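Local coordinates for putative methyl-accepting chemotaxis signal transduction protein (Campylobacter jejuni subsp. jejuni serotype O:2, PDB 4XMR) that serves as a chemoreceptor whose tandem PAS sensory domain binds isoleucine and probably passes that signal across the membrane to steer chemotaxis, at residues W115-T128 and T142-V156. Residues are numbered along the deposited sequence; the frame is centred on the assembly and turned at random. Where two conformers were deposited one is given.
Sequences WYQEALKTNDIFVT and TYSKAIYKDGKIIGV. With ILE (isoleucine), chain E.
Ser-144 reaches out of its strand to helix 114-120, and its OG donates to Trp-115 O at 2.7 Å, on a lone pair in the carbonyl plane. With chi1 at 62°, OG sits between backbone N and carbonyl carbon, and there it also accepts from a water that donates in turn to Phe-126 O. The pair illustrates how a PAS-like (Cache) sensor domain fastens a helix that contributes a residue to the ligand pocket to its antiparallel sheet. Val-156, on the next strand, supplies the apolar footing: CG1 meets Ala-119 CB at 3.6 Å and the indole edge of Trp-115 near its plane, while CG2 lies over the face of the Tyr-116 ring, a CH-pi contact 4.1 Å from the centroid, and touches Leu-120 CD2. Beyond the helix the chain returns as an edge strand. Phe-126 and Ser-144 form an antiparallel hydrogen-bonded pair, followed by the non-hydrogen-bonded pair Val-127 and Tyr-143, whose side chains lie side by side, Tyr-143 reaching helix 9-48. The ladder then borrows a side chain, Thr-142 N donating to Thr-128 OG1 at 3.0 Å. Thr-142 OG1 is hydrogen-bonded to Tyr-131 and Asp-160 of the isoleucine pocket, and its CG2 packs 3.7 Å from Trp-115 CB. From this position the indole donates its NE1 hydrogen to the isoleucine O, 3.0 Å away at an N-H...O angle of 156°.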
# COMPACT_ATOMS: atom_id res chain seq x y z
N TRP B 115 6.52 11.82 -20.74
CA TRP B 115 5.39 10.95 -20.40
C TRP B 115 4.54 10.68 -21.62
O TRP B 115 3.96 9.61 -21.77
CB TRP B 115 4.54 11.50 -19.24
CG TRP B 115 3.83 12.81 -19.49
CD1 TRP B 115 4.21 14.05 -19.04
CD2 TRP B 115 2.59 13.01 -20.20
NE1 TRP B 115 3.31 15.00 -19.44
CE2 TRP B 115 2.31 14.39 -20.16
CE3 TRP B 115 1.71 12.15 -20.88
CZ2 TRP B 115 1.18 14.93 -20.77
CZ3 TRP B 115 0.59 12.70 -21.47
CH2 TRP B 115 0.33 14.07 -21.42
N TYR B 116 4.49 11.66 -22.52
CA TYR B 116 3.71 11.52 -23.74
C TYR B 116 4.49 10.71 -24.77
O TYR B 116 4.03 9.68 -25.25
CB TYR B 116 3.31 12.90 -24.27
CG TYR B 116 2.40 12.87 -25.47
CD1 TYR B 116 2.92 12.89 -26.76
CD2 TYR B 116 1.02 12.84 -25.33
CE1 TYR B 116 2.10 12.86 -27.85
CE2 TYR B 116 0.18 12.82 -26.42
CZ TYR B 116 0.73 12.82 -27.68
OH TYR B 116 -0.09 12.80 -28.78
N GLN B 117 5.69 11.17 -25.10
CA GLN B 117 6.46 10.53 -26.16
C GLN B 117 6.87 9.10 -25.83
O GLN B 117 6.82 8.23 -26.70
CB GLN B 117 7.66 11.39 -26.56
CG GLN B 117 7.25 12.60 -27.39
CD GLN B 117 6.64 12.21 -28.73
OE1 GLN B 117 7.12 11.30 -29.40
NE2 GLN B 117 5.58 12.91 -29.12
N GLU B 118 7.23 8.84 -24.58
CA GLU B 118 7.67 7.49 -24.22
C GLU B 118 6.52 6.48 -24.25
O GLU B 118 6.72 5.31 -24.57
CB GLU B 118 8.39 7.49 -22.88
CG GLU B 118 9.71 8.23 -22.90
CD GLU B 118 10.67 7.67 -23.93
OE1 GLU B 118 10.80 6.43 -24.02
OE2 GLU B 118 11.29 8.47 -24.67
N ALA B 119 5.32 6.94 -23.93
CA ALA B 119 4.15 6.06 -23.94
C ALA B 119 3.84 5.57 -25.35
O ALA B 119 3.35 4.46 -25.53
CB ALA B 119 2.94 6.79 -23.38
N LEU B 120 4.14 6.41 -26.34
CA LEU B 120 3.89 6.08 -27.74
C LEU B 120 4.95 5.12 -28.29
O LEU B 120 4.76 4.53 -29.36
CB LEU B 120 3.83 7.35 -28.59
CG LEU B 120 2.70 8.32 -28.28
CD1 LEU B 120 2.84 9.59 -29.10
CD2 LEU B 120 1.35 7.67 -28.54
N LYS B 121 6.05 4.97 -27.57
CA LYS B 121 7.14 4.11 -28.02
C LYS B 121 7.06 2.72 -27.41
O LYS B 121 7.87 1.85 -27.73
CB LYS B 121 8.49 4.70 -27.62
CG LYS B 121 8.81 6.01 -28.29
CD LYS B 121 10.12 6.56 -27.75
CE LYS B 121 10.47 7.88 -28.39
NZ LYS B 121 11.71 8.43 -27.80
N THR B 122 6.08 2.51 -26.53
CA THR B 122 5.99 1.25 -25.81
C THR B 122 4.56 0.78 -25.59
O THR B 122 3.62 1.59 -25.53
CB THR B 122 6.73 1.31 -24.45
OG1 THR B 122 6.69 0.02 -23.84
CG2 THR B 122 6.06 2.32 -23.53
N ASN B 123 4.40 -0.53 -25.48
CA ASN B 123 3.15 -1.16 -25.11
C ASN B 123 2.93 -1.01 -23.62
O ASN B 123 1.83 -1.22 -23.11
CB ASN B 123 3.21 -2.65 -25.44
CG ASN B 123 2.33 -3.03 -26.62
OD1 ASN B 123 1.85 -2.17 -27.35
ND2 ASN B 123 2.12 -4.33 -26.80
N ASP B 124 3.99 -0.64 -22.93
CA ASP B 124 4.02 -0.67 -21.48
C ASP B 124 3.57 0.63 -20.85
O ASP B 124 3.47 1.66 -21.52
CB ASP B 124 5.43 -1.00 -20.99
CG ASP B 124 5.92 -2.34 -21.49
OD1 ASP B 124 5.09 -3.25 -21.68
OD2 ASP B 124 7.14 -2.48 -21.69
N ILE B 125 3.29 0.58 -19.56
CA ILE B 125 3.20 1.78 -18.77
C ILE B 125 4.59 2.37 -18.70
O ILE B 125 5.58 1.65 -18.50
CB ILE B 125 2.70 1.49 -17.36
CG1 ILE B 125 1.27 0.98 -17.42
CG2 ILE B 125 2.80 2.74 -16.47
CD1 ILE B 125 0.75 0.54 -16.13
N PHE B 126 4.67 3.68 -18.91
CA PHE B 126 5.91 4.39 -18.70
C PHE B 126 5.86 5.08 -17.35
O PHE B 126 4.86 5.71 -17.00
CB PHE B 126 6.16 5.42 -19.81
CG PHE B 126 7.48 6.10 -19.70
CD1 PHE B 126 8.65 5.44 -20.03
CD2 PHE B 126 7.56 7.41 -19.25
CE1 PHE B 126 9.88 6.06 -19.92
CE2 PHE B 126 8.79 8.04 -19.13
CZ PHE B 126 9.95 7.37 -19.47
N VAL B 127 6.95 4.96 -16.59
CA VAL B 127 7.06 5.61 -15.30
C VAL B 127 8.16 6.66 -15.40
O VAL B 127 9.32 6.32 -15.65
CB VAL B 127 7.43 4.62 -14.19
CG1 VAL B 127 7.45 5.32 -12.83
CG2 VAL B 127 6.47 3.43 -14.19
N THR B 128 7.81 7.93 -15.23
CA THR B 128 8.79 8.99 -15.32
C THR B 128 9.61 9.08 -14.05
O THR B 128 9.16 8.70 -12.97
CB THR B 128 8.14 10.37 -15.51
OG1 THR B 128 7.45 10.75 -14.31
CG2 THR B 128 7.17 10.37 -16.67
N THR B 142 4.89 10.32 -12.79
CA THR B 142 3.83 10.12 -13.77
C THR B 142 3.85 8.70 -14.33
O THR B 142 4.92 8.19 -14.71
CB THR B 142 3.93 11.13 -14.92
OG1 THR B 142 3.75 12.45 -14.40
CG2 THR B 142 2.87 10.88 -15.99
N TYR B 143 2.67 8.08 -14.36
CA TYR B 143 2.47 6.79 -14.99
C TYR B 143 1.69 7.08 -16.24
O TYR B 143 0.61 7.67 -16.17
CB TYR B 143 1.69 5.87 -14.05
CG TYR B 143 2.40 5.69 -12.73
CD1 TYR B 143 2.26 6.64 -11.72
CD2 TYR B 143 3.23 4.61 -12.51
CE1 TYR B 143 2.94 6.51 -10.52
CE2 TYR B 143 3.92 4.47 -11.30
CZ TYR B 143 3.76 5.43 -10.31
OH TYR B 143 4.40 5.33 -9.10
N SER B 144 2.21 6.71 -17.41
CA SER B 144 1.50 6.99 -18.64
C SER B 144 1.33 5.76 -19.51
O SER B 144 2.10 4.79 -19.42
CB SER B 144 2.15 8.13 -19.42
OG SER B 144 3.47 7.80 -19.80
N LYS B 145 0.31 5.80 -20.37
CA LYS B 145 0.00 4.67 -21.22
C LYS B 145 -0.74 5.15 -22.44
O LYS B 145 -1.72 5.89 -22.32
CB LYS B 145 -0.84 3.64 -20.47
CG LYS B 145 -1.09 2.37 -21.27
CD LYS B 145 -1.04 1.14 -20.40
CE LYS B 145 -0.42 -0.04 -21.15
NZ LYS B 145 -1.05 -0.31 -22.47
N ALA B 146 -0.29 4.73 -23.61
CA ALA B 146 -0.99 5.07 -24.84
C ALA B 146 -2.29 4.29 -24.87
O ALA B 146 -2.31 3.09 -24.59
CB ALA B 146 -0.13 4.74 -26.05
N ILE B 147 -3.37 4.98 -25.22
CA ILE B 147 -4.68 4.36 -25.28
C ILE B 147 -5.05 4.13 -26.73
O ILE B 147 -5.06 5.07 -27.53
CB ILE B 147 -5.77 5.26 -24.67
CG1 ILE B 147 -5.32 5.75 -23.29
CG2 ILE B 147 -7.10 4.52 -24.60
CD1 ILE B 147 -5.02 4.63 -22.33
N TYR B 148 -5.36 2.88 -27.06
CA TYR B 148 -5.80 2.52 -28.40
C TYR B 148 -7.23 2.03 -28.38
O TYR B 148 -7.67 1.40 -27.42
CB TYR B 148 -4.90 1.42 -28.96
CG TYR B 148 -3.48 1.87 -29.15
CD1 TYR B 148 -3.07 2.46 -30.34
CD2 TYR B 148 -2.55 1.72 -28.13
CE1 TYR B 148 -1.77 2.89 -30.51
CE2 TYR B 148 -1.26 2.14 -28.29
CZ TYR B 148 -0.87 2.72 -29.47
OH TYR B 148 0.43 3.14 -29.61
N LYS B 149 -7.95 2.33 -29.46
CA LYS B 149 -9.29 1.81 -29.67
C LYS B 149 -9.33 1.24 -31.08
O LYS B 149 -9.06 1.95 -32.04
CB LYS B 149 -10.33 2.93 -29.55
CG LYS B 149 -11.77 2.47 -29.75
CD LYS B 149 -12.23 1.51 -28.65
CE LYS B 149 -13.68 1.10 -28.86
NZ LYS B 149 -14.21 0.26 -27.76
N ASP B 150 -9.64 -0.05 -31.19
CA ASP B 150 -9.66 -0.74 -32.48
C ASP B 150 -8.34 -0.51 -33.22
O ASP B 150 -8.32 -0.32 -34.43
CB ASP B 150 -10.85 -0.29 -33.32
CG ASP B 150 -12.18 -0.72 -32.72
OD1 ASP B 150 -12.18 -1.22 -31.58
OD2 ASP B 150 -13.23 -0.54 -33.38
N GLY B 151 -7.25 -0.52 -32.45
CA GLY B 151 -5.92 -0.38 -33.01
C GLY B 151 -5.47 1.04 -33.32
O GLY B 151 -4.34 1.24 -33.78
N LYS B 152 -6.34 2.01 -33.07
CA LYS B 152 -6.05 3.41 -33.40
C LYS B 152 -5.74 4.21 -32.15
O LYS B 152 -6.45 4.12 -31.15
CB LYS B 152 -7.24 4.03 -34.14
CG LYS B 152 -7.71 3.21 -35.33
CD LYS B 152 -7.39 3.88 -36.66
CE LYS B 152 -7.66 2.94 -37.82
NZ LYS B 152 -7.98 3.65 -39.10
N ILE B 153 -4.68 5.01 -32.20
CA ILE B 153 -4.30 5.83 -31.07
C ILE B 153 -5.38 6.87 -30.77
O ILE B 153 -5.84 7.58 -31.66
CB ILE B 153 -2.91 6.50 -31.29
CG1 ILE B 153 -2.46 7.24 -30.04
CG2 ILE B 153 -2.92 7.44 -32.51
CD1 ILE B 153 -2.18 6.33 -28.87
N ILE B 154 -5.81 6.90 -29.52
CA ILE B 154 -6.76 7.90 -29.06
C ILE B 154 -6.01 9.03 -28.34
O ILE B 154 -6.32 10.22 -28.49
CB ILE B 154 -7.80 7.28 -28.10
CG1 ILE B 154 -8.61 6.21 -28.83
CG2 ILE B 154 -8.70 8.35 -27.48
CD1 ILE B 154 -9.21 6.69 -30.15
N GLY B 155 -4.99 8.66 -27.58
CA GLY B 155 -4.22 9.64 -26.86
C GLY B 155 -3.38 8.94 -25.83
O GLY B 155 -3.29 7.71 -25.84
N VAL B 156 -2.75 9.72 -24.97
CA VAL B 156 -1.92 9.17 -23.92
C VAL B 156 -2.51 9.52 -22.56
O VAL B 156 -2.70 10.69 -22.22
CB VAL B 156 -0.47 9.67 -24.01
CG1 VAL B 156 0.33 9.15 -22.83
CG2 VAL B 156 0.16 9.22 -25.34
N ILE E . 2.27 16.56 -14.91
CA ILE E . 2.04 16.72 -16.34
C ILE E . 3.11 17.66 -16.89
O ILE E . 3.42 17.63 -18.07
CB ILE E . 0.61 17.24 -16.63
CG1 ILE E . 0.28 17.07 -18.12
CG2 ILE E . 0.44 18.69 -16.18
CD1 ILE E . -1.18 17.29 -18.46
OXT ILE E . 3.69 18.44 -16.13
O HOH W 1 2.00 2.92 -23.62
O HOH W 2 2.25 2.59 -27.78
O HOH W 3 4.90 8.51 -17.61